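Local coordinates for sporulation-control protein spo0M (Bacillus subtilis, PDB 5CL2) that controls expression of spo0A and is required for cells to pass the morphological stage 0 of sporulation, at residues Tyr21-Glu26 and Ile126-His131; Pro157-Arg162 and Arg210-Glu215; Arg147-Asp152 and Glu170-Ser175. One frame throughout, in Å; residues are numbered along the deposited sequence.

Interaction 1. Residues Tyr21-Glu26 and Ile126-His131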
loop_
_atom_site.group_PDB
_atom_site.type_symbol
_atom_site.label_atom_id
_atom_site.label_comp_id
_atom_site.label_asym_id
_atom_site.label_seq_id
_atom_site.Cartn_x
_atom_site.Cartn_y
_atom_site.Cartn_z
ATOM N N TYR A 21 -13.412 2.508 17.935
ATOM C CA TYR A 21 -12.686 1.298 17.569
ATOM C C TYR A 21 -11.186 1.583 17.483
ATOM O O TYR A 21 -10.773 2.729 17.308
ATOM C CB TYR A 21 -13.179 0.769 16.221
ATOM C CG TYR A 21 -14.623 0.338 16.186
ATOM C CD1 TYR A 21 -15.636 1.243 15.873
ATOM C CD2 TYR A 21 -14.978 -0.984 16.425
ATOM C CE1 TYR A 21 -16.979 0.840 15.818
ATOM C CE2 TYR A 21 -16.315 -1.397 16.371
ATOM C CZ TYR A 21 -17.303 -0.482 16.070
ATOM O OH TYR A 21 -18.616 -0.903 16.024
ATOM N N PHE A 22 -10.354 0.558 17.570
ATOM C CA PHE A 22 -8.979 0.789 17.153
ATOM C C PHE A 22 -8.681 -0.148 15.986
ATOM O O PHE A 22 -9.448 -1.088 15.748
ATOM C CB PHE A 22 -7.993 0.647 18.330
ATOM C CG PHE A 22 -8.058 -0.660 19.051
ATOM C CD1 PHE A 22 -7.344 -1.753 18.581
ATOM C CD2 PHE A 22 -8.781 -0.782 20.230
ATOM C CE1 PHE A 22 -7.376 -2.971 19.255
ATOM C CE2 PHE A 22 -8.820 -1.987 20.909
ATOM C CZ PHE A 22 -8.116 -3.090 20.419
ATOM N N PRO A 23 -7.630 0.164 15.195
ATOM C CA PRO A 23 -7.319 -0.635 14.002
ATOM C C PRO A 23 -7.235 -2.131 14.261
ATOM O O PRO A 23 -6.666 -2.567 15.269
ATOM C CB PRO A 23 -5.960 -0.077 13.560
ATOM C CG PRO A 23 -6.020 1.342 13.965
ATOM C CD PRO A 23 -6.782 1.366 15.270
ATOM N N GLY A 24 -7.816 -2.906 13.348
ATOM C CA GLY A 24 -7.796 -4.351 13.459
ATOM C C GLY A 24 -9.073 -4.889 14.074
ATOM O O GLY A 24 -9.414 -6.055 13.901
ATOM N N GLU A 25 -9.789 -4.031 14.788
ATOM C CA GLU A 25 -11.030 -4.425 15.423
ATOM C C GLU A 25 -12.132 -4.510 14.371
ATOM O O GLU A 25 -12.083 -3.818 13.353
ATOM C CB GLU A 25 -11.388 -3.433 16.534
ATOM C CG GLU A 25 -12.732 -3.686 17.235
ATOM C CD GLU A 25 -12.806 -3.075 18.633
ATOM O OE1 GLU A 25 -11.898 -2.284 19.007
ATOM O OE2 GLU A 25 -13.773 -3.409 19.356
ATOM N N GLU A 26 -13.108 -5.381 14.613
ATOM C CA GLU A 26 -14.248 -5.540 13.717
ATOM C C GLU A 26 -15.348 -4.540 14.019
ATOM O O GLU A 26 -15.810 -4.438 15.150
ATOM C CB GLU A 26 -14.830 -6.938 13.831
ATOM C CG GLU A 26 -14.518 -7.853 12.669
ATOM C CD GLU A 26 -15.506 -8.990 12.627
ATOM O OE1 GLU A 26 -16.581 -8.832 13.247
ATOM O OE2 GLU A 26 -15.220 -10.034 11.999
ATOM N N ILE A 126 -16.663 7.883 13.309
ATOM C CA ILE A 126 -16.131 7.000 14.336
ATOM C C ILE A 126 -14.844 7.541 14.940
ATOM O O ILE A 126 -14.068 8.261 14.297
ATOM C CB ILE A 126 -15.895 5.580 13.800
ATOM C CG1 ILE A 126 -14.878 5.569 12.672
ATOM C CG2 ILE A 126 -17.178 5.004 13.275
ATOM C CD1 ILE A 126 -14.319 4.178 12.404
ATOM N N PHE A 127 -14.662 7.272 16.223
ATOM C CA PHE A 127 -13.430 7.668 16.859
ATOM C C PHE A 127 -12.521 6.457 16.749
ATOM O O PHE A 127 -12.914 5.346 17.121
ATOM C CB PHE A 127 -13.660 8.106 18.307
ATOM C CG PHE A 127 -14.594 9.291 18.437
ATOM C CD1 PHE A 127 -14.140 10.582 18.213
ATOM C CD2 PHE A 127 -15.927 9.109 18.782
ATOM C CE1 PHE A 127 -14.995 11.663 18.321
ATOM C CE2 PHE A 127 -16.789 10.190 18.897
ATOM C CZ PHE A 127 -16.322 11.469 18.670
ATOM N N VAL A 128 -11.322 6.668 16.206
ATOM C CA VAL A 128 -10.344 5.593 16.063
ATOM C C VAL A 128 -9.228 5.770 17.072
ATOM O O VAL A 128 -8.436 6.706 16.975
ATOM C CB VAL A 128 -9.744 5.555 14.665
ATOM C CG1 VAL A 128 -8.679 4.477 14.593
ATOM C CG2 VAL A 128 -10.845 5.337 13.627
ATOM N N GLU A 129 -9.171 4.871 18.045
ATOM C CA GLU A 129 -8.198 4.989 19.123
ATOM C C GLU A 129 -6.815 4.498 18.756
ATOM O O GLU A 129 -6.668 3.656 17.878
ATOM C CB GLU A 129 -8.678 4.233 20.353
ATOM C CG GLU A 129 -9.922 4.812 20.981
ATOM C CD GLU A 129 -10.325 4.031 22.199
ATOM O OE1 GLU A 129 -10.583 2.811 22.063
ATOM O OE2 GLU A 129 -10.374 4.633 23.291
ATOM N N ALA A 130 -5.803 5.030 19.435
ATOM C CA ALA A 130 -4.463 4.498 19.271
ATOM C C ALA A 130 -4.409 3.041 19.698
ATOM O O ALA A 130 -4.828 2.679 20.790
ATOM C CB ALA A 130 -3.449 5.317 20.065
ATOM N N HIS A 131 -3.888 2.214 18.812
ATOM C CA HIS A 131 -3.610 0.833 19.124
ATOM C C HIS A 131 -2.584 0.829 20.256
ATOM O O HIS A 131 -1.694 1.682 20.291
ATOM C CB HIS A 131 -3.103 0.136 17.856
ATOM C CG HIS A 131 -2.722 -1.297 18.031
ATOM N ND1 HIS A 131 -1.558 -1.683 18.666
ATOM C CD2 HIS A 131 -3.302 -2.437 17.592
ATOM C CE1 HIS A 131 -1.461 -2.999 18.642
ATOM N NE2 HIS A 131 -2.510 -3.481 17.994
#

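Interaction 2. Residues Pro157-Arg162 and Arg210-Glu215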
loop_
_atom_site.group_PDB
_atom_site.type_symbol
_atom_site.label_atom_id
_atom_site.label_comp_id
_atom_site.label_asym_id
_atom_site.label_seq_id
_atom_site.Cartn_x
_atom_site.Cartn_y
_atom_site.Cartn_z
ATOM N N PRO A 157 3.250 10.543 -1.106
ATOM C CA PRO A 157 3.621 9.671 -2.228
ATOM C C PRO A 157 4.997 9.052 -2.069
ATOM O O PRO A 157 5.210 7.959 -2.589
ATOM C CB PRO A 157 3.611 10.619 -3.440
ATOM C CG PRO A 157 3.774 11.988 -2.866
ATOM C CD PRO A 157 3.053 11.938 -1.538
ATOM N N TYR A 158 5.905 9.715 -1.354
ATOM C CA TYR A 158 7.270 9.203 -1.180
ATOM C C TYR A 158 7.351 7.790 -0.607
ATOM O O TYR A 158 8.214 7.007 -1.009
ATOM C CB TYR A 158 8.062 10.169 -0.302
ATOM C CG TYR A 158 9.476 9.748 0.047
ATOM C CD1 TYR A 158 10.518 9.828 -0.877
ATOM C CD2 TYR A 158 9.772 9.293 1.327
ATOM C CE1 TYR A 158 11.815 9.455 -0.518
ATOM C CE2 TYR A 158 11.047 8.923 1.682
ATOM C CZ TYR A 158 12.056 9.002 0.769
ATOM O OH TYR A 158 13.300 8.621 1.195
ATOM N N PHE A 159 6.441 7.447 0.305
ATOM C CA PHE A 159 6.454 6.128 0.949
ATOM C C PHE A 159 5.701 5.051 0.162
ATOM O O PHE A 159 5.789 3.854 0.478
ATOM C CB PHE A 159 5.869 6.234 2.348
ATOM C CG PHE A 159 6.680 7.093 3.271
ATOM C CD1 PHE A 159 7.975 6.739 3.604
ATOM C CD2 PHE A 159 6.162 8.266 3.781
ATOM C CE1 PHE A 159 8.732 7.541 4.441
ATOM C CE2 PHE A 159 6.903 9.052 4.632
ATOM C CZ PHE A 159 8.200 8.695 4.958
ATOM N N GLN A 160 4.974 5.469 -0.872
ATOM C CA GLN A 160 4.273 4.521 -1.745
ATOM C C GLN A 160 3.458 3.460 -0.986
ATOM O O GLN A 160 3.525 2.273 -1.305
ATOM C CB GLN A 160 5.274 3.825 -2.686
ATOM C CG GLN A 160 6.016 4.811 -3.635
ATOM C CD GLN A 160 6.874 4.129 -4.698
ATOM O OE1 GLN A 160 6.616 2.983 -5.107
ATOM N NE2 GLN A 160 7.898 4.852 -5.175
ATOM N N ARG A 161 2.693 3.895 0.012
ATOM C CA ARG A 161 1.864 2.978 0.797
ATOM C C ARG A 161 0.527 2.676 0.087
ATOM O O ARG A 161 0.226 3.222 -0.987
ATOM C CB ARG A 161 1.571 3.565 2.179
ATOM C CG ARG A 161 2.746 4.259 2.826
ATOM C CD ARG A 161 3.779 3.244 3.169
ATOM N NE ARG A 161 3.286 2.338 4.197
ATOM C CZ ARG A 161 3.890 1.197 4.514
ATOM N NH1 ARG A 161 4.979 0.842 3.858
ATOM N NH2 ARG A 161 3.399 0.410 5.464
ATOM N N ARG A 162 -0.283 1.840 0.725
ATOM C CA ARG A 162 -1.605 1.520 0.215
ATOM C C ARG A 162 -2.431 2.802 0.092
ATOM O O ARG A 162 -3.015 3.079 -0.962
ATOM C CB ARG A 162 -2.287 0.515 1.134
ATOM C CG ARG A 162 -3.552 -0.069 0.534
ATOM C CD ARG A 162 -4.299 -0.977 1.501
ATOM N NE ARG A 162 -4.897 -0.256 2.627
ATOM C CZ ARG A 162 -6.149 0.195 2.649
ATOM N NH1 ARG A 162 -6.915 0.050 1.580
ATOM N NH2 ARG A 162 -6.623 0.825 3.723
ATOM N N ARG A 210 6.109 20.230 4.561
ATOM C CA ARG A 210 4.789 19.604 4.712
ATOM C C ARG A 210 4.670 18.474 3.705
ATOM O O ARG A 210 5.096 18.607 2.548
ATOM C CB ARG A 210 3.638 20.598 4.513
ATOM C CG ARG A 210 3.420 21.616 5.638
ATOM C CD ARG A 210 2.957 20.962 6.952
ATOM N NE ARG A 210 1.604 20.392 6.950
ATOM C CZ ARG A 210 0.478 21.090 7.133
ATOM N NH1 ARG A 210 0.517 22.401 7.325
ATOM N NH2 ARG A 210 -0.696 20.477 7.137
ATOM N N GLY A 211 4.122 17.349 4.147
ATOM C CA GLY A 211 3.979 16.203 3.271
ATOM C C GLY A 211 5.301 15.497 3.054
ATOM O O GLY A 211 6.355 16.042 3.379
ATOM N N TRP A 212 5.251 14.295 2.483
ATOM C CA TRP A 212 6.446 13.483 2.316
ATOM C C TRP A 212 6.698 13.192 0.845
ATOM O O TRP A 212 5.982 12.382 0.229
ATOM C CB TRP A 212 6.283 12.201 3.122
ATOM C CG TRP A 212 6.077 12.533 4.568
ATOM C CD1 TRP A 212 4.931 13.008 5.150
ATOM C CD2 TRP A 212 7.046 12.476 5.622
ATOM N NE1 TRP A 212 5.118 13.225 6.491
ATOM C CE2 TRP A 212 6.438 12.894 6.811
ATOM C CE3 TRP A 212 8.395 12.077 5.672
ATOM C CZ2 TRP A 212 7.084 12.950 8.033
ATOM C CZ3 TRP A 212 9.053 12.118 6.888
ATOM C CH2 TRP A 212 8.403 12.553 8.049
ATOM N N LEU A 213 7.734 13.840 0.296
ATOM C CA LEU A 213 7.957 13.878 -1.151
ATOM C C LEU A 213 9.399 13.576 -1.543
ATOM O O LEU A 213 10.336 13.825 -0.776
ATOM C CB LEU A 213 7.566 15.243 -1.725
ATOM C CG LEU A 213 6.336 15.975 -1.183
ATOM C CD1 LEU A 213 6.322 17.403 -1.704
ATOM C CD2 LEU A 213 5.053 15.247 -1.524
ATOM N N GLU A 214 9.562 13.057 -2.756
ATOM C CA GLU A 214 10.859 12.696 -3.308
ATOM C C GLU A 214 11.905 13.806 -3.174
ATOM O O GLU A 214 13.029 13.555 -2.753
ATOM C CB GLU A 214 10.700 12.339 -4.783
ATOM C CG GLU A 214 10.929 10.891 -5.114
ATOM C CD GLU A 214 10.589 10.591 -6.564
ATOM O OE1 GLU A 214 10.482 11.564 -7.348
ATOM O OE2 GLU A 214 10.407 9.397 -6.912
ATOM N N GLU A 215 11.515 15.026 -3.536
ATOM C CA GLU A 215 12.413 16.176 -3.523
ATOM C C GLU A 215 12.945 16.552 -2.129
ATOM O O GLU A 215 13.913 17.305 -2.020
ATOM C CB GLU A 215 11.749 17.402 -4.166
ATOM C CG GLU A 215 10.249 17.625 -3.915
ATOM C CD GLU A 215 9.312 16.929 -4.927
ATOM O OE1 GLU A 215 9.575 15.784 -5.358
ATOM O OE2 GLU A 215 8.318 17.575 -5.330
#

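Interaction 3. Residues Arg147-Asp152 and Glu170-Ser175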
loop_
_atom_site.group_PDB
_atom_site.type_symbol
_atom_site.label_atom_id
_atom_site.label_comp_id
_atom_site.label_asym_id
_atom_site.label_seq_id
_atom_site.Cartn_x
_atom_site.Cartn_y
_atom_site.Cartn_z
ATOM N N ARG A 147 5.968 16.451 24.373
ATOM C CA ARG A 147 4.520 16.535 24.533
ATOM C C ARG A 147 3.882 16.494 23.129
ATOM O O ARG A 147 4.340 17.186 22.209
ATOM C CB ARG A 147 4.140 17.803 25.312
ATOM C CG ARG A 147 2.691 17.868 25.763
ATOM C CD ARG A 147 1.904 18.819 24.898
ATOM N NE ARG A 147 2.731 19.967 24.519
ATOM C CZ ARG A 147 2.440 20.793 23.518
ATOM N NH1 ARG A 147 1.343 20.605 22.796
ATOM N NH2 ARG A 147 3.245 21.806 23.230
ATOM N N LEU A 148 2.842 15.677 22.955
ATOM C CA LEU A 148 2.212 15.568 21.635
ATOM C C LEU A 148 1.552 16.881 21.273
ATOM O O LEU A 148 0.719 17.397 22.015
ATOM C CB LEU A 148 1.179 14.450 21.597
ATOM C CG LEU A 148 0.475 14.339 20.235
ATOM C CD1 LEU A 148 1.439 13.946 19.139
ATOM C CD2 LEU A 148 -0.711 13.395 20.273
ATOM N N ASN A 149 1.943 17.434 20.134
ATOM C CA ASN A 149 1.468 18.758 19.751
ATOM C C ASN A 149 0.401 18.694 18.682
ATOM O O ASN A 149 -0.704 19.234 18.841
ATOM C CB ASN A 149 2.618 19.647 19.268
ATOM C CG ASN A 149 2.220 21.118 19.204
ATOM O OD1 ASN A 149 1.560 21.630 20.105
ATOM N ND2 ASN A 149 2.604 21.793 18.133
ATOM N N GLU A 150 0.746 18.050 17.574
ATOM C CA GLU A 150 -0.181 17.951 16.462
ATOM C C GLU A 150 -0.204 16.547 15.907
ATOM O O GLU A 150 0.711 15.761 16.135
ATOM C CB GLU A 150 0.197 18.945 15.357
ATOM C CG GLU A 150 -0.814 20.074 15.218
ATOM C CD GLU A 150 -2.203 19.543 14.894
ATOM O OE1 GLU A 150 -2.344 18.780 13.918
ATOM O OE2 GLU A 150 -3.131 19.802 15.674
ATOM N N ALA A 151 -1.293 16.204 15.242
ATOM C CA ALA A 151 -1.374 14.959 14.490
ATOM C C ALA A 151 -2.257 15.233 13.298
ATOM O O ALA A 151 -3.293 15.894 13.437
ATOM C CB ALA A 151 -1.922 13.832 15.324
ATOM N N ASP A 152 -1.835 14.817 12.115
ATOM C CA ASP A 152 -2.702 15.020 10.958
ATOM C C ASP A 152 -2.347 14.038 9.868
ATOM O O ASP A 152 -1.278 13.424 9.895
ATOM C CB ASP A 152 -2.597 16.458 10.430
ATOM C CG ASP A 152 -3.918 16.974 9.834
ATOM O OD1 ASP A 152 -4.781 16.159 9.424
ATOM O OD2 ASP A 152 -4.103 18.210 9.772
ATOM N N GLU A 170 3.386 15.049 15.577
ATOM C CA GLU A 170 4.390 16.069 15.884
ATOM C C GLU A 170 4.415 16.372 17.377
ATOM O O GLU A 170 3.388 16.724 17.979
ATOM C CB GLU A 170 4.126 17.350 15.101
ATOM C CG GLU A 170 5.010 18.506 15.497
ATOM C CD GLU A 170 4.411 19.825 15.063
ATOM O OE1 GLU A 170 3.996 19.911 13.883
ATOM O OE2 GLU A 170 4.360 20.770 15.886
ATOM N N PHE A 171 5.598 16.178 17.960
ATOM C CA PHE A 171 5.870 16.385 19.368
ATOM C C PHE A 171 6.733 17.619 19.566
ATOM O O PHE A 171 7.579 17.939 18.719
ATOM C CB PHE A 171 6.606 15.196 19.968
ATOM C CG PHE A 171 5.894 13.892 19.830
ATOM C CD1 PHE A 171 5.998 13.159 18.662
ATOM C CD2 PHE A 171 5.189 13.362 20.889
ATOM C CE1 PHE A 171 5.382 11.947 18.539
ATOM C CE2 PHE A 171 4.562 12.142 20.771
ATOM C CZ PHE A 171 4.663 11.432 19.598
ATOM N N VAL A 172 6.568 18.257 20.719
ATOM C CA VAL A 172 7.348 19.420 21.094
ATOM C C VAL A 172 8.217 19.056 22.313
ATOM O O VAL A 172 7.751 18.364 23.231
ATOM C CB VAL A 172 6.411 20.617 21.423
ATOM C CG1 VAL A 172 7.163 21.757 22.057
ATOM C CG2 VAL A 172 5.721 21.093 20.178
ATOM N N PRO A 173 9.485 19.505 22.313
ATOM C CA PRO A 173 10.397 19.142 23.415
ATOM C C PRO A 173 9.970 19.848 24.685
ATOM O O PRO A 173 9.751 21.051 24.638
ATOM C CB PRO A 173 11.785 19.637 22.937
ATOM C CG PRO A 173 11.507 20.640 21.877
ATOM C CD PRO A 173 10.177 20.213 21.224
ATOM N N THR A 174 9.805 19.118 25.779
ATOM C CA THR A 174 9.487 19.743 27.058
ATOM C C THR A 174 10.632 19.843 28.063
ATOM O O THR A 174 10.448 20.404 29.137
ATOM C CB THR A 174 8.348 19.013 27.733
ATOM O OG1 THR A 174 8.771 17.680 28.041
ATOM C CG2 THR A 174 7.163 18.955 26.803
ATOM N N SER A 175 11.799 19.293 27.733
ATOM C CA SER A 175 12.954 19.336 28.637
ATOM C C SER A 175 14.088 20.146 28.028
ATOM O O SER A 175 14.140 20.306 26.804
ATOM C CB SER A 175 13.430 17.913 28.980
ATOM O OG SER A 175 14.215 17.354 27.938
#

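Interaction 1. Residues Tyr21-Glu26 and Ile126-His131
Y21 runs parallel to the end of strand 120-128 and pairs with V128, their CA atoms 5.1 Å apart. Two backbone bonds flank the pair: Y21 N donates to F127 O at 3.0 Å, and E129 N donates to Y21 O at 2.8 Å. Y21 O also takes a CA-H...O contact from V128 CA. Beyond this bridge the chain at F22-E25 folds into a type II turn, closed by the bond from E25 N to F22 O, and G24 occupies its third position with positive phi. The side chains of the turn settle beside the segment leaving the strand. F22 CB lies 3.3 Å from E129 O. With CG between the backbone N and the carbonyl carbon (chi1 56°), the F22 ring comes near H131, F22 CD1 lying 4.2 Å from H131 CD2; the rings stand almost perpendicular, planes at 88° and centroids 6.0 Å apart, in an oblique pairing. P23 presents CD to the same E129 carbonyl and to V128 CG1, the latter at 3.7 Å. H131, with CG anti to its backbone N (chi1 178°), brings CD2 near P23 O, which lies at the edge of the imidazole. Its ND1 caps W133 N at the start of helix 132-143, and the W133 ring meets the imidazole edge-to-face. The short strand 20-21 forms an outer edge of the mixed sheet, next to 120-128, whose other neighbour is 106-114; I126 and V128 touch V106 of that strand, and the F22-E25 turn packs beside E129-H131, which lead from strand 120-128 into helix 132-143.

Interaction 2. Residues Pro157-Arg162 and Arg210-Glu215
Two loops of the C-terminal part of the chain meet here: a 3-10 turn, P157-F159, in the connection between strands 146-155 and 165-173, and the irregular segment R210-E215 between strands 195-202 and 224-229. Y158 N donates to W212 O at 3.1 Å, from 30° out of the carbonyl plane, and this carbonyl is also packed by P157 CD and Y158 CB. P157 CG touches L213 CD2 at 3.7 Å. F159 and W212, both buried, meet through their rings. F159 CE2 sits over one face of the W212 indole, toward its rim, while F159 CZ comes within 3.5 Å of W212 CE3; the ring planes are inclined by 44°, an oblique arrangement rather than a parallel stack. The indole NE1 donates to E168 OE1, and R204 makes a cation-pi contact with the indole. Y158 CD1 lies 3.8 Å from E214 CA, and the Y158 ring stacks on Y217. Its hydroxyl is bonded to D194 of the second subunit, so the turn also takes part in the dimer contact. A single-turn 3-10 segment, closed by the bond from Q160 N to P157 O, supplies F159, and the two loops together lay F159 and W212 against the antiparallel sheet, both on I188 of strand 185-191, with F159 also on I199 and W212 on E201 of strand 195-202.

Interaction 3. Residues Arg147-Asp152 and Glu170-Ser175
R147-E150 pairs antiparallel with E170-V172, R147 bonded to V172 in both directions, until a classic beta bulge sets N149 and E150 together opposite E170. E170 O accepts from both bulge residues, from N149 N at 2.7 Å and from E150 N at 3.0 Å, and E170 N returns a bond to E150 O. The N149 amide, its CG anti to the backbone N (chi1 -165°), lies alongside the E170 side chain. ND2 meets E170 OE2 at 3.0 Å in a nearly straight bond (169°), in the plane of its own amide but 40° above that of the carboxylate. N149 OD1 in turn accepts from R147 NH1 at 2.9 Å, while N149 CB packs against V172 CG2 at 3.5 Å. On the sheet face of L148 and F171, opposite that of R147, V172 and E170, L148 CD1 stands over one face of the F171 ring, 4.1 Å from its centroid, a CH-pi contact. F171 also touches L138 and I141 of helix 132-143. E170 OE1 is bridged to R205, so the carboxylate is held by a cation on one oxygen and an amide on the other, which probably favours its charged form, while the amide links it to R147.

In the fold
From the N terminus, interaction 1 comes first: residues 21-26 close on 126-131 across about a hundred residues, most of them strand, and finish before the other two open. Helix 132-143 follows directly and leads to strand 146-155. Interaction 3 then pairs residues 147-152 with 170-175 as the hairpin of strands 146-155 and 165-173. Residues 157-162, which begin with a 3-10 turn, lie in the connection of that hairpin, and their partner 210-215 comes after the sheet's next two strands, so interactions 2 and 3 cross along the chain. Interaction 1 ties edge strand 20-21 and its turn to the end of strand 120-128, just before helix 132-143, while the crossed pair ties the antiparallel sheet and its loops.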